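Local coordinates for protein mannitol dehydrogenase (Pseudomonas fluorescens, PDB 1LJ8) that probably catalyses the NAD-dependent interconversion of mannitol and fructose, as a long-chain mannitol 2-dehydrogenase that binds its cofactor with a Rossmann-type domain, at residues E213-D216 with W217-H221; T285-V288 with T289-E292; M294-G297 with L298-S302; S302-A305 with L306-L309. All blocks are in the same frame, centred on the assembly; numbering follows the deposited sequence.

In the fold
Contact 1 stands apart from the others: it lies on the short helix 212-221 at the periphery of the Rossmann part, its centre about 28 Å from that of the chain, and half of its touching residues are exposed. Contacts 2, 3 and 4 follow one another along helix 289-313, from its capped, partly buried start to an interior where every touching residue of contact 4 is buried. Their chemistry shifts along the way: a carboxylate cap at 285-292, a lysine-asparagine pair beside the NAD site and a widened helical turn at 294-302, then aromatic and aliphatic packing with a water bridging the backbone of a stretched turn at 302-309.

Contact 1 of 4, residues E213-D216 with W217-H221; sequences ELHD and WIKAH
Ile218 leans back along its helix onto Leu214, one turn earlier. Its CB lies 3.5 Å from Leu214 O. The CG1 branch, anti to the carbonyl carbon (chi1 -71°), turns toward the preceding turn and comes to 3.3 Å from the same Leu214 O. From there the terminal CD1 reaches the leucine side chain, 3.8 Å from Leu214 CG, and also touches Leu214 CD1; the two side chains cross obliquely. In the backbone, Ile218 N donates to Leu214 O (2.9 Å, N-H...O angle 158°), so one carbonyl oxygen takes a backbone bond and has the isoleucine branch lying against it.

His215 and Lys219 form the next pair, running side by side and pointing the same way. Only the aliphatic part of the lysine touches the ring, with Lys219 CD 4.0 Å from His215 CE1 and the approach oblique. The imidazole is steadied by its neighbour: His215 ND1 donates to Asp216 OD1 at 2.8 Å, almost in the ring plane and on the anti lone pair of the carboxylate, which should restrict rotation of the ring.

Leu214 and Ile218 pack on helix 165-178, while His215 and Lys219 meet helix 195-210. This i to i+4 spacing of side chains over successive N-H...O=C bonds is that of a regular alpha-helix, here packed against two helices of the Rossmann domain.

Contact 2 of 4, residues T285-V288 with T289-E292; sequences TDDV and TPYE
Asp287 and Thr289 build the Asx turn that caps the start of helix 289-313, where the chain passes from a loop into the long helix of the C-terminal domain. Asp287 OD1 accepts twice from the same residue: from Thr289 OG1 at 2.6 Å, on the syn lone pair, and from Thr289 N at 3.0 Å, which approaches from above the carboxylate plane. The hydroxyl gets there because Thr289 OG1 stands between its own backbone N and carbonyl carbon (chi1 62°), leaving the methyl CG2 turned beside the N. The two side chains meet at about a right angle, and the other oxygen, Asp287 OD2, rests 3.6 Å from Pro290 CD. A carboxylate here probably interacts favourably with the positive end of the helix dipole. A valine in place of Thr289 would probably leave Asp287 OD1 with the backbone N-H as its one remaining donor in this turn and its carboxylate freer to rotate.

Val288 opens the helical bonding. Its carbonyl oxygen receives Glu292 N at 3.1 Å in a nearly straight bond (N-H...O angle 164°), and Tyr291 N more weakly. Its own N donates to Glu267, while its side chain is buried against strands 227-230 and 263-266. Tyr291, whose OH is bonded to Pro347 O, folds back over the loop: Val288 CG2 touches Tyr291 CD1 at 4.2 Å, and the methyl Thr285 CG2 approaches Tyr291 CE1 obliquely at 4.3 Å.

Contact 3 of 4, residues M294-G297 with L298-S302; sequences MKIG and LLNGS
The carboxamide of Asn300 is met by Lys295 at its oxygen end: Lys295 NZ lies 2.8 Å from Asn300 OD1, in the carbonyl plane and on the lone pair at the ND2 side. Ile296 CD1 approaches obliquely from out of the amide plane, beyond the oxygen, 3.4 Å from Asn300 OD1. The amide is placed for both because Asn300 CG is anti to the carbonyl carbon (chi1 -60°) and so turns back along the helix. Lys295 approaches by a chain bent at two torsions, with its CG against Leu299 CB at 4.1 Å.

The backbone widens here into a pi-type turn, marked by an acceptor shared between i+4 and i+5 donors: Lys295 O accepts from Leu299 N at 2.8 Å and from Asn300 N at 3.3 Å. Gly301 N then bonds to Ile296 O at 2.9 Å, five residues back. On another side of the helix, the selenomethionine Met294 sets its CG 3.9 Å from Leu298 CD1.

The lysine side chain is about 4 Å from the bound NAD at nearest atoms. A methionine in place of Lys295 would probably leave the side-chain oxygens of Asn300 and Asn191 without this donor and Asn300 freer to turn. Lys295 NZ, bonded to both Asn300 OD1 and Asn191 OD1, links the helix to an NAD-binding asparagine, and the wider i to i+5 turn probably helps to bring Asn300 within its reach.

Contact 4 of 4, residues S302-A305 with L306-L309; sequences SHLA and LTYL
Leu304 and Tyr308 lie side by side and point the same way, one turn apart on the helix. The leucine methyl CD2 touches the far end of the phenol, 3.9 Å from Tyr308 CE1 and close to the hydroxyl, which is itself hydrogen-bonded to Cys375 O. Thr307 comes at the ring differently: its methyl CG2 sits over the centre of one face, 3.6 Å above the plane of Tyr308. That position follows from a first torsion which puts Thr307 CG2 between the backbone N and the carbonyl carbon and sends OG1 anti to the N (chi1 -151°). The ring also meets Trp410 and Tyr413, their planes steeply inclined to its own.

All this belongs to the interior of the mostly helical C-terminal domain, of the 6-phosphogluconate dehydrogenase-like clan, where helix 289-313 runs among helices 325-339, 371-375 and 401-413. On the side nearer the cofactor, His303 stacks on Phe362.

The first bonds of this stretch are those of a regular alpha-helix, with Thr307 N bonded to His303 O at 2.9 Å and Leu306 N to Ser302 O. After that it opens: Tyr308 N stands 3.9 Å from Leu304 O, and Leu309 N is 4.6 Å from Ala305 O. A water fills in for the stretched turn, donating to Leu304 O at 2.8 Å and weakly to Ala305 O, while it accepts from Leu309 N at 3.0 Å. Leu309 bends over the same turn, its CD1 3.5 Å from Ala305 O.

Contact 1 of 4, residues E213-D216 with W217-H221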
ATOM      1  N   GLU A 213       2.188  23.578  21.605  1.00 31.72           N
ATOM      2  CA  GLU A 213       3.505  23.188  22.067  1.00 29.82           C
ATOM      3  C   GLU A 213       3.965  21.805  21.534  1.00 27.65           C
ATOM      4  O   GLU A 213       5.105  21.671  21.053  1.00 25.97           O
ATOM      5  CB  GLU A 213       3.542  23.225  23.589  1.00 30.79           C
ATOM      6  CG  GLU A 213       4.941  23.362  24.163  1.00 32.72           C
ATOM      7  CD  GLU A 213       5.773  22.114  23.952  1.00 34.20           C
ATOM      8  OE1 GLU A 213       5.212  20.989  24.078  1.00 33.22           O
ATOM      9  OE2 GLU A 213       6.995  22.261  23.678  1.00 35.62           O
ATOM     10  N   LEU A 214       3.103  20.796  21.626  1.00 25.04           N
ATOM     11  CA  LEU A 214       3.466  19.458  21.131  1.00 24.87           C
ATOM     12  C   LEU A 214       3.653  19.551  19.611  1.00 23.26           C
ATOM     13  O   LEU A 214       4.634  19.017  19.072  1.00 23.11           O
ATOM     14  CB  LEU A 214       2.386  18.430  21.450  1.00 26.00           C
ATOM     15  CG  LEU A 214       2.728  17.043  20.855  1.00 28.92           C
ATOM     16  CD1 LEU A 214       4.005  16.489  21.474  1.00 28.77           C
ATOM     17  CD2 LEU A 214       1.557  16.096  21.081  1.00 29.57           C
ATOM     18  N   HIS A 215       2.744  20.272  18.951  1.00 21.48           N
ATOM     19  CA  HIS A 215       2.805  20.495  17.500  1.00 21.25           C
ATOM     20  C   HIS A 215       4.147  21.128  17.117  1.00 22.64           C
ATOM     21  O   HIS A 215       4.851  20.680  16.178  1.00 18.96           O
ATOM     22  CB  HIS A 215       1.653  21.424  17.047  1.00 22.85           C
ATOM     23  CG  HIS A 215       1.860  22.039  15.694  1.00 22.71           C
ATOM     24  ND1 HIS A 215       2.723  23.091  15.482  1.00 22.12           N
ATOM     25  CD2 HIS A 215       1.359  21.711  14.476  1.00 22.84           C
ATOM     26  CE1 HIS A 215       2.749  23.385  14.190  1.00 24.48           C
ATOM     27  NE2 HIS A 215       1.932  22.558  13.560  1.00 22.81           N
ATOM     28  N   ASP A 216       4.523  22.169  17.853  1.00 22.02           N
ATOM     29  CA  ASP A 216       5.763  22.858  17.525  1.00 22.70           C
ATOM     30  C   ASP A 216       6.994  21.995  17.750  1.00 21.93           C
ATOM     31  O   ASP A 216       7.954  22.027  16.954  1.00 19.99           O
ATOM     32  CB  ASP A 216       5.879  24.150  18.353  1.00 25.90           C
ATOM     33  CG  ASP A 216       4.886  25.223  17.918  1.00 28.95           C
ATOM     34  OD1 ASP A 216       4.033  24.990  17.027  1.00 30.46           O
ATOM     35  OD2 ASP A 216       4.953  26.333  18.479  1.00 32.07           O
ATOM     36  N   TRP A 217       6.966  21.216  18.820  1.00 18.24           N
ATOM     37  CA  TRP A 217       8.094  20.376  19.118  1.00 19.57           C
ATOM     38  C   TRP A 217       8.228  19.295  18.035  1.00 18.70           C
ATOM     39  O   TRP A 217       9.350  18.964  17.613  1.00 19.85           O
ATOM     40  CB  TRP A 217       7.936  19.690  20.469  1.00 19.69           C
ATOM     41  CG  TRP A 217       9.149  18.896  20.856  1.00 20.43           C
ATOM     42  CD1 TRP A 217      10.257  19.336  21.532  1.00 21.86           C
ATOM     43  CD2 TRP A 217       9.351  17.507  20.619  1.00 21.16           C
ATOM     44  NE1 TRP A 217      11.131  18.296  21.735  1.00 20.89           N
ATOM     45  CE2 TRP A 217      10.596  17.161  21.182  1.00 21.58           C
ATOM     46  CE3 TRP A 217       8.588  16.512  19.988  1.00 20.06           C
ATOM     47  CZ2 TRP A 217      11.107  15.846  21.133  1.00 21.97           C
ATOM     48  CZ3 TRP A 217       9.101  15.206  19.947  1.00 21.48           C
ATOM     49  CH2 TRP A 217      10.340  14.892  20.511  1.00 20.61           C
ATOM     50  N   ILE A 218       7.101  18.741  17.598  1.00 18.40           N
ATOM     51  CA  ILE A 218       7.158  17.688  16.581  1.00 17.53           C
ATOM     52  C   ILE A 218       7.683  18.260  15.263  1.00 17.93           C
ATOM     53  O   ILE A 218       8.544  17.663  14.595  1.00 17.40           O
ATOM     54  CB  ILE A 218       5.757  17.043  16.387  1.00 15.99           C
ATOM     55  CG1 ILE A 218       5.436  16.201  17.631  1.00 16.23           C
ATOM     56  CG2 ILE A 218       5.714  16.149  15.066  1.00 13.88           C
ATOM     57  CD1 ILE A 218       4.042  15.604  17.597  1.00 17.99           C
ATOM     58  N   LYS A 219       7.171  19.430  14.900  1.00 19.22           N
ATOM     59  CA  LYS A 219       7.586  20.085  13.667  1.00 20.72           C
ATOM     60  C   LYS A 219       9.095  20.284  13.651  1.00 20.82           C
ATOM     61  O   LYS A 219       9.756  20.097  12.610  1.00 20.58           O
ATOM     62  CB  LYS A 219       6.832  21.407  13.518  1.00 22.91           C
ATOM     63  CG  LYS A 219       7.009  22.080  12.189  1.00 26.78           C
ATOM     64  CD  LYS A 219       6.152  23.343  12.137  1.00 29.17           C
ATOM     65  CE  LYS A 219       6.299  24.041  10.787  1.00 31.72           C
ATOM     66  NZ  LYS A 219       5.142  24.960  10.566  1.00 34.96           N
ATOM     67  N   ALA A 220       9.663  20.595  14.808  1.00 19.44           N
ATOM     68  CA  ALA A 220      11.100  20.818  14.894  1.00 20.80           C
ATOM     69  C   ALA A 220      11.993  19.600  15.171  1.00 20.84           C
ATOM     70  O   ALA A 220      13.193  19.655  14.922  1.00 22.22           O
ATOM     71  CB  ALA A 220      11.386  21.913  15.964  1.00 20.90           C
ATOM     72  N   HIS A 221      11.436  18.492  15.658  1.00 18.11           N
ATOM     73  CA  HIS A 221      12.289  17.357  16.026  1.00 18.28           C
ATOM     74  C   HIS A 221      12.073  16.040  15.270  1.00 16.08           C
ATOM     75  O   HIS A 221      12.922  15.145  15.320  1.00 17.41           O
ATOM     76  CB  HIS A 221      12.141  17.070  17.543  1.00 18.32           C
ATOM     77  CG  HIS A 221      12.573  18.224  18.409  1.00 20.76           C
ATOM     78  ND1 HIS A 221      13.837  18.328  18.949  1.00 22.94           N
ATOM     79  CD2 HIS A 221      11.913  19.348  18.787  1.00 21.70           C
ATOM     80  CE1 HIS A 221      13.936  19.464  19.626  1.00 20.30           C
ATOM     81  NE2 HIS A 221      12.785  20.100  19.543  1.00 23.77           N
TER

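Contact 2 of 4, residues T285-V288 with T289-E292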
ATOM      1  N   THR A 285      17.921   9.751  -2.547  1.00 17.99           N
ATOM      2  CA  THR A 285      17.983  10.863  -3.478  1.00 18.70           C
ATOM      3  C   THR A 285      17.465  12.085  -2.750  1.00 20.24           C
ATOM      4  O   THR A 285      16.739  11.981  -1.757  1.00 18.82           O
ATOM      5  CB  THR A 285      17.152  10.549  -4.758  1.00 21.45           C
ATOM      6  OG1 THR A 285      17.409  11.549  -5.763  1.00 25.20           O
ATOM      7  CG2 THR A 285      15.666  10.513  -4.439  1.00 20.00           C
ATOM      8  N   ASP A 286      17.822  13.261  -3.244  1.00 18.81           N
ATOM      9  CA  ASP A 286      17.398  14.471  -2.561  1.00 21.99           C
ATOM     10  C   ASP A 286      15.878  14.702  -2.545  1.00 21.90           C
ATOM     11  O   ASP A 286      15.303  15.022  -1.504  1.00 23.26           O
ATOM     12  CB  ASP A 286      18.119  15.674  -3.170  1.00 22.36           C
ATOM     13  CG  ASP A 286      19.628  15.610  -2.941  1.00 26.01           C
ATOM     14  OD1 ASP A 286      20.035  15.445  -1.777  1.00 28.61           O
ATOM     15  OD2 ASP A 286      20.398  15.735  -3.912  1.00 29.69           O
ATOM     16  N   ASP A 287      15.253  14.532  -3.698  1.00 22.11           N
ATOM     17  CA  ASP A 287      13.807  14.692  -3.845  1.00 20.93           C
ATOM     18  C   ASP A 287      13.215  13.465  -4.583  1.00 19.59           C
ATOM     19  O   ASP A 287      13.378  13.288  -5.780  1.00 18.25           O
ATOM     20  CB  ASP A 287      13.516  15.990  -4.611  1.00 22.74           C
ATOM     21  CG  ASP A 287      12.067  16.110  -5.035  1.00 25.59           C
ATOM     22  OD1 ASP A 287      11.188  15.454  -4.402  1.00 20.26           O
ATOM     23  OD2 ASP A 287      11.815  16.868  -6.017  1.00 26.77           O
ATOM     24  N   VAL A 288      12.569  12.588  -3.831  1.00 17.58           N
ATOM     25  CA  VAL A 288      12.034  11.398  -4.433  1.00 17.55           C
ATOM     26  C   VAL A 288      10.633  11.609  -5.028  1.00 16.06           C
ATOM     27  O   VAL A 288      10.129  10.734  -5.716  1.00 15.45           O
ATOM     28  CB  VAL A 288      11.994  10.249  -3.340  1.00 17.31           C
ATOM     29  CG1 VAL A 288      10.830  10.453  -2.443  1.00 19.80           C
ATOM     30  CG2 VAL A 288      11.921   8.856  -3.995  1.00 21.53           C
ATOM     31  N   THR A 289      10.013  12.776  -4.813  1.00 15.89           N
ATOM     32  CA  THR A 289       8.636  12.934  -5.266  1.00 17.19           C
ATOM     33  C   THR A 289       8.341  12.687  -6.740  1.00 17.41           C
ATOM     34  O   THR A 289       7.336  12.076  -7.048  1.00 17.95           O
ATOM     35  CB  THR A 289       7.980  14.267  -4.745  1.00 19.00           C
ATOM     36  OG1 THR A 289       8.677  15.409  -5.240  1.00 20.92           O
ATOM     37  CG2 THR A 289       8.053  14.315  -3.195  1.00 21.08           C
ATOM     38  N   PRO A 290       9.204  13.116  -7.679  1.00 16.25           N
ATOM     39  CA  PRO A 290       8.769  12.784  -9.037  1.00 17.07           C
ATOM     40  C   PRO A 290       8.740  11.274  -9.343  1.00 16.33           C
ATOM     41  O   PRO A 290       7.947  10.819 -10.166  1.00 14.10           O
ATOM     42  CB  PRO A 290       9.753  13.555  -9.937  1.00 19.55           C
ATOM     43  CG  PRO A 290      10.929  13.793  -9.090  1.00 20.13           C
ATOM     44  CD  PRO A 290      10.383  14.001  -7.686  1.00 17.48           C
ATOM     45  N   TYR A 291       9.598  10.508  -8.667  1.00 14.90           N
ATOM     46  CA  TYR A 291       9.653   9.058  -8.839  1.00 15.89           C
ATOM     47  C   TYR A 291       8.410   8.412  -8.207  1.00 14.73           C
ATOM     48  O   TYR A 291       7.805   7.539  -8.796  1.00 12.40           O
ATOM     49  CB  TYR A 291      10.897   8.490  -8.173  1.00 19.32           C
ATOM     50  CG  TYR A 291      12.167   9.074  -8.746  1.00 22.76           C
ATOM     51  CD1 TYR A 291      13.016   9.861  -7.965  1.00 22.30           C
ATOM     52  CD2 TYR A 291      12.497   8.860 -10.090  1.00 24.11           C
ATOM     53  CE1 TYR A 291      14.185  10.423  -8.525  1.00 24.59           C
ATOM     54  CE2 TYR A 291      13.631   9.413 -10.652  1.00 26.02           C
ATOM     55  CZ  TYR A 291      14.477  10.193  -9.867  1.00 26.53           C
ATOM     56  OH  TYR A 291      15.596  10.765 -10.461  1.00 25.49           O
ATOM     57  N   GLU A 292       8.029   8.859  -7.007  1.00 15.02           N
ATOM     58  CA  GLU A 292       6.824   8.285  -6.372  1.00 15.38           C
ATOM     59  C   GLU A 292       5.587   8.730  -7.172  1.00 12.83           C
ATOM     60  O   GLU A 292       4.642   7.956  -7.346  1.00 13.86           O
ATOM     61  CB  GLU A 292       6.713   8.718  -4.895  1.00 15.45           C
ATOM     62  CG  GLU A 292       5.494   8.075  -4.137  1.00 18.94           C
ATOM     63  CD  GLU A 292       5.477   6.514  -4.087  1.00 21.89           C
ATOM     64  OE1 GLU A 292       4.590   5.945  -3.382  1.00 23.26           O
ATOM     65  OE2 GLU A 292       6.322   5.834  -4.717  1.00 20.91           O
TER

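Contact 3 of 4, residues M294-G297 with L298-S302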
HETATM    1  N   MSE A 294       5.411   9.251 -10.325  1.00 13.34           N
HETATM    2  CA  MSE A 294       5.489   8.393 -11.502  1.00 12.97           C
HETATM    3  C   MSE A 294       4.960   6.976 -11.257  1.00 12.73           C
HETATM    4  O   MSE A 294       4.154   6.419 -12.035  1.00 13.00           O
HETATM    5  CB  MSE A 294       6.947   8.257 -11.964  1.00 17.64           C
HETATM    6  CG  MSE A 294       7.119   7.283 -13.098  1.00 19.61           C
HETATM    7 SE   MSE A 294       9.046   6.770 -13.289  1.00 28.40          SE
HETATM    8  CE  MSE A 294       9.203   5.542 -11.795  1.00 27.96           C
ATOM      9  N   LYS A 295       5.424   6.369 -10.178  1.00 10.81           N
ATOM     10  CA  LYS A 295       4.988   5.006  -9.891  1.00 13.01           C
ATOM     11  C   LYS A 295       3.513   4.958  -9.532  1.00 11.28           C
ATOM     12  O   LYS A 295       2.766   4.071  -9.977  1.00 12.50           O
ATOM     13  CB  LYS A 295       5.823   4.455  -8.740  1.00 14.53           C
ATOM     14  CG  LYS A 295       5.391   3.029  -8.382  1.00 17.05           C
ATOM     15  CD  LYS A 295       4.973   2.942  -6.980  1.00 19.12           C
ATOM     16  CE  LYS A 295       4.624   1.492  -6.600  1.00 18.32           C
ATOM     17  NZ  LYS A 295       3.429   1.505  -5.677  1.00 14.20           N
ATOM     18  N   ILE A 296       3.073   5.899  -8.705  1.00 11.46           N
ATOM     19  CA  ILE A 296       1.658   5.916  -8.312  1.00 12.08           C
ATOM     20  C   ILE A 296       0.765   6.160  -9.556  1.00 13.01           C
ATOM     21  O   ILE A 296      -0.262   5.487  -9.761  1.00 12.55           O
ATOM     22  CB  ILE A 296       1.374   7.030  -7.276  1.00 12.94           C
ATOM     23  CG1 ILE A 296       2.101   6.726  -5.935  1.00 14.40           C
ATOM     24  CG2 ILE A 296      -0.149   7.140  -7.056  1.00 14.52           C
ATOM     25  CD1 ILE A 296       1.532   5.528  -5.212  1.00 17.23           C
ATOM     26  N   GLY A 297       1.159   7.112 -10.402  1.00 11.96           N
ATOM     27  CA  GLY A 297       0.332   7.428 -11.571  1.00 11.95           C
ATOM     28  C   GLY A 297       0.231   6.327 -12.606  1.00 11.55           C
ATOM     29  O   GLY A 297      -0.841   6.038 -13.165  1.00 12.48           O
ATOM     30  N   LEU A 298       1.368   5.711 -12.872  1.00 11.44           N
ATOM     31  CA  LEU A 298       1.460   4.658 -13.871  1.00 12.30           C
ATOM     32  C   LEU A 298       1.198   3.258 -13.354  1.00 12.53           C
ATOM     33  O   LEU A 298       0.406   2.534 -13.951  1.00 12.92           O
ATOM     34  CB  LEU A 298       2.864   4.699 -14.547  1.00 11.47           C
ATOM     35  CG  LEU A 298       3.135   5.981 -15.366  1.00 12.22           C
ATOM     36  CD1 LEU A 298       4.645   5.946 -15.847  1.00 13.01           C
ATOM     37  CD2 LEU A 298       2.160   6.049 -16.576  1.00 12.81           C
ATOM     38  N   LEU A 299       1.856   2.852 -12.272  1.00 11.52           N
ATOM     39  CA  LEU A 299       1.649   1.470 -11.812  1.00  9.65           C
ATOM     40  C   LEU A 299       0.322   1.352 -11.082  1.00 10.71           C
ATOM     41  O   LEU A 299      -0.564   0.591 -11.497  1.00 10.69           O
ATOM     42  CB  LEU A 299       2.813   1.017 -10.907  1.00 11.00           C
ATOM     43  CG  LEU A 299       2.892  -0.487 -10.599  1.00 13.04           C
ATOM     44  CD1 LEU A 299       4.321  -0.810 -10.066  1.00 12.62           C
ATOM     45  CD2 LEU A 299       1.813  -0.869  -9.519  1.00 14.26           C
ATOM     46  N   ASN A 300       0.134   2.137 -10.017  1.00 11.73           N
ATOM     47  CA  ASN A 300      -1.134   2.000  -9.291  1.00 11.22           C
ATOM     48  C   ASN A 300      -2.322   2.476 -10.101  1.00 10.27           C
ATOM     49  O   ASN A 300      -3.399   1.909 -10.009  1.00 10.61           O
ATOM     50  CB  ASN A 300      -1.019   2.718  -7.943  1.00 11.35           C
ATOM     51  CG  ASN A 300       0.102   2.109  -7.086  1.00 12.09           C
ATOM     52  OD1 ASN A 300       1.215   2.639  -7.012  1.00 12.71           O
ATOM     53  ND2 ASN A 300      -0.183   0.979  -6.453  1.00 13.21           N
ATOM     54  N   GLY A 301      -2.141   3.542 -10.882  1.00 10.17           N
ATOM     55  CA  GLY A 301      -3.214   3.997 -11.726  1.00 10.50           C
ATOM     56  C   GLY A 301      -3.608   2.888 -12.697  1.00 10.72           C
ATOM     57  O   GLY A 301      -4.798   2.670 -12.908  1.00 10.92           O
ATOM     58  N   SER A 302      -2.635   2.195 -13.310  1.00 11.95           N
ATOM     59  CA  SER A 302      -2.978   1.120 -14.250  1.00 11.43           C
ATOM     60  C   SER A 302      -3.655  -0.040 -13.522  1.00 12.02           C
ATOM     61  O   SER A 302      -4.596  -0.659 -14.061  1.00 13.27           O
ATOM     62  CB  SER A 302      -1.706   0.615 -14.970  1.00 12.16           C
ATOM     63  OG  SER A 302      -1.301   1.598 -15.903  1.00 13.72           O
TER

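Contact 4 of 4, residues S302-A305 with L306-L309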
ATOM      1  N   SER A 302      -2.635   2.195 -13.310  1.00 11.95           N
ATOM      2  CA  SER A 302      -2.978   1.120 -14.250  1.00 11.43           C
ATOM      3  C   SER A 302      -3.655  -0.040 -13.522  1.00 12.02           C
ATOM      4  O   SER A 302      -4.596  -0.659 -14.061  1.00 13.27           O
ATOM      5  CB  SER A 302      -1.706   0.615 -14.970  1.00 12.16           C
ATOM      6  OG  SER A 302      -1.301   1.598 -15.903  1.00 13.72           O
ATOM      7  N   HIS A 303      -3.192  -0.312 -12.291  1.00 11.65           N
ATOM      8  CA  HIS A 303      -3.801  -1.420 -11.512  1.00 12.59           C
ATOM      9  C   HIS A 303      -5.291  -1.127 -11.371  1.00 12.04           C
ATOM     10  O   HIS A 303      -6.116  -2.011 -11.612  1.00 11.57           O
ATOM     11  CB  HIS A 303      -3.183  -1.512 -10.110  1.00 12.19           C
ATOM     12  CG  HIS A 303      -2.247  -2.661  -9.906  1.00 12.94           C
ATOM     13  ND1 HIS A 303      -1.495  -2.791  -8.748  1.00 13.81           N
ATOM     14  CD2 HIS A 303      -1.934  -3.732 -10.682  1.00 14.42           C
ATOM     15  CE1 HIS A 303      -0.760  -3.890  -8.826  1.00 15.48           C
ATOM     16  NE2 HIS A 303      -1.007  -4.478  -9.985  1.00 14.91           N
ATOM     17  N   LEU A 304      -5.660   0.093 -10.951  1.00 11.54           N
ATOM     18  CA  LEU A 304      -7.104   0.379 -10.810  1.00 13.37           C
ATOM     19  C   LEU A 304      -7.840   0.315 -12.124  1.00 13.62           C
ATOM     20  O   LEU A 304      -8.983  -0.168 -12.196  1.00 12.36           O
ATOM     21  CB  LEU A 304      -7.392   1.741 -10.165  1.00 13.18           C
ATOM     22  CG  LEU A 304      -7.122   1.962  -8.693  1.00 17.50           C
ATOM     23  CD1 LEU A 304      -8.010   3.137  -8.204  1.00 15.27           C
ATOM     24  CD2 LEU A 304      -7.528   0.714  -7.870  1.00 14.61           C
ATOM     25  N   ALA A 305      -7.196   0.787 -13.188  1.00 13.10           N
ATOM     26  CA  ALA A 305      -7.851   0.735 -14.500  1.00 13.15           C
ATOM     27  C   ALA A 305      -8.118  -0.704 -14.949  1.00 13.36           C
ATOM     28  O   ALA A 305      -9.107  -0.984 -15.629  1.00 13.86           O
ATOM     29  CB  ALA A 305      -6.982   1.468 -15.559  1.00 13.87           C
ATOM     30  N   LEU A 306      -7.245  -1.623 -14.576  1.00 13.05           N
ATOM     31  CA  LEU A 306      -7.458  -3.026 -14.944  1.00 13.03           C
ATOM     32  C   LEU A 306      -8.393  -3.820 -14.031  1.00 14.09           C
ATOM     33  O   LEU A 306      -9.151  -4.726 -14.453  1.00 13.65           O
ATOM     34  CB  LEU A 306      -6.131  -3.796 -14.878  1.00 12.20           C
ATOM     35  CG  LEU A 306      -4.980  -3.352 -15.765  1.00 14.16           C
ATOM     36  CD1 LEU A 306      -3.652  -4.095 -15.375  1.00 14.15           C
ATOM     37  CD2 LEU A 306      -5.420  -3.692 -17.202  1.00 15.04           C
ATOM     38  N   THR A 307      -8.321  -3.478 -12.763  1.00 12.33           N
ATOM     39  CA  THR A 307      -8.949  -4.334 -11.759  1.00 13.35           C
ATOM     40  C   THR A 307     -10.456  -4.427 -11.647  1.00 11.77           C
ATOM     41  O   THR A 307     -10.998  -5.535 -11.429  1.00 12.54           O
ATOM     42  CB  THR A 307      -8.298  -4.030 -10.392  1.00 12.32           C
ATOM     43  OG1 THR A 307      -8.356  -5.227  -9.590  1.00 13.05           O
ATOM     44  CG2 THR A 307      -9.030  -2.894  -9.632  1.00 11.73           C
ATOM     45  N   TYR A 308     -11.170  -3.328 -11.824  1.00 13.17           N
ATOM     46  CA  TYR A 308     -12.623  -3.406 -11.710  1.00 13.48           C
ATOM     47  C   TYR A 308     -13.194  -3.981 -13.002  1.00 14.22           C
ATOM     48  O   TYR A 308     -14.084  -4.828 -12.954  1.00 13.75           O
ATOM     49  CB  TYR A 308     -13.227  -2.037 -11.358  1.00 12.73           C
ATOM     50  CG  TYR A 308     -12.691  -1.560 -10.016  1.00 13.13           C
ATOM     51  CD1 TYR A 308     -11.876  -0.439  -9.941  1.00 12.99           C
ATOM     52  CD2 TYR A 308     -12.933  -2.300  -8.820  1.00 13.78           C
ATOM     53  CE1 TYR A 308     -11.289  -0.034  -8.694  1.00 11.93           C
ATOM     54  CE2 TYR A 308     -12.338  -1.909  -7.574  1.00 13.35           C
ATOM     55  CZ  TYR A 308     -11.526  -0.778  -7.539  1.00 13.90           C
ATOM     56  OH  TYR A 308     -10.915  -0.394  -6.350  1.00 14.90           O
ATOM     57  N   LEU A 309     -12.705  -3.502 -14.144  1.00 13.17           N
ATOM     58  CA  LEU A 309     -13.122  -4.085 -15.411  1.00 12.57           C
ATOM     59  C   LEU A 309     -12.792  -5.575 -15.435  1.00 12.78           C
ATOM     60  O   LEU A 309     -13.594  -6.380 -15.923  1.00 13.61           O
ATOM     61  CB  LEU A 309     -12.375  -3.424 -16.580  1.00 13.16           C
ATOM     62  CG  LEU A 309     -12.814  -1.979 -16.806  1.00 15.26           C
ATOM     63  CD1 LEU A 309     -11.799  -1.324 -17.783  1.00 14.86           C
ATOM     64  CD2 LEU A 309     -14.231  -1.948 -17.404  1.00 12.95           C
TER
HETATM   65  O   HOH W   1     -11.096  -0.971 -13.827  1.00 16.04           O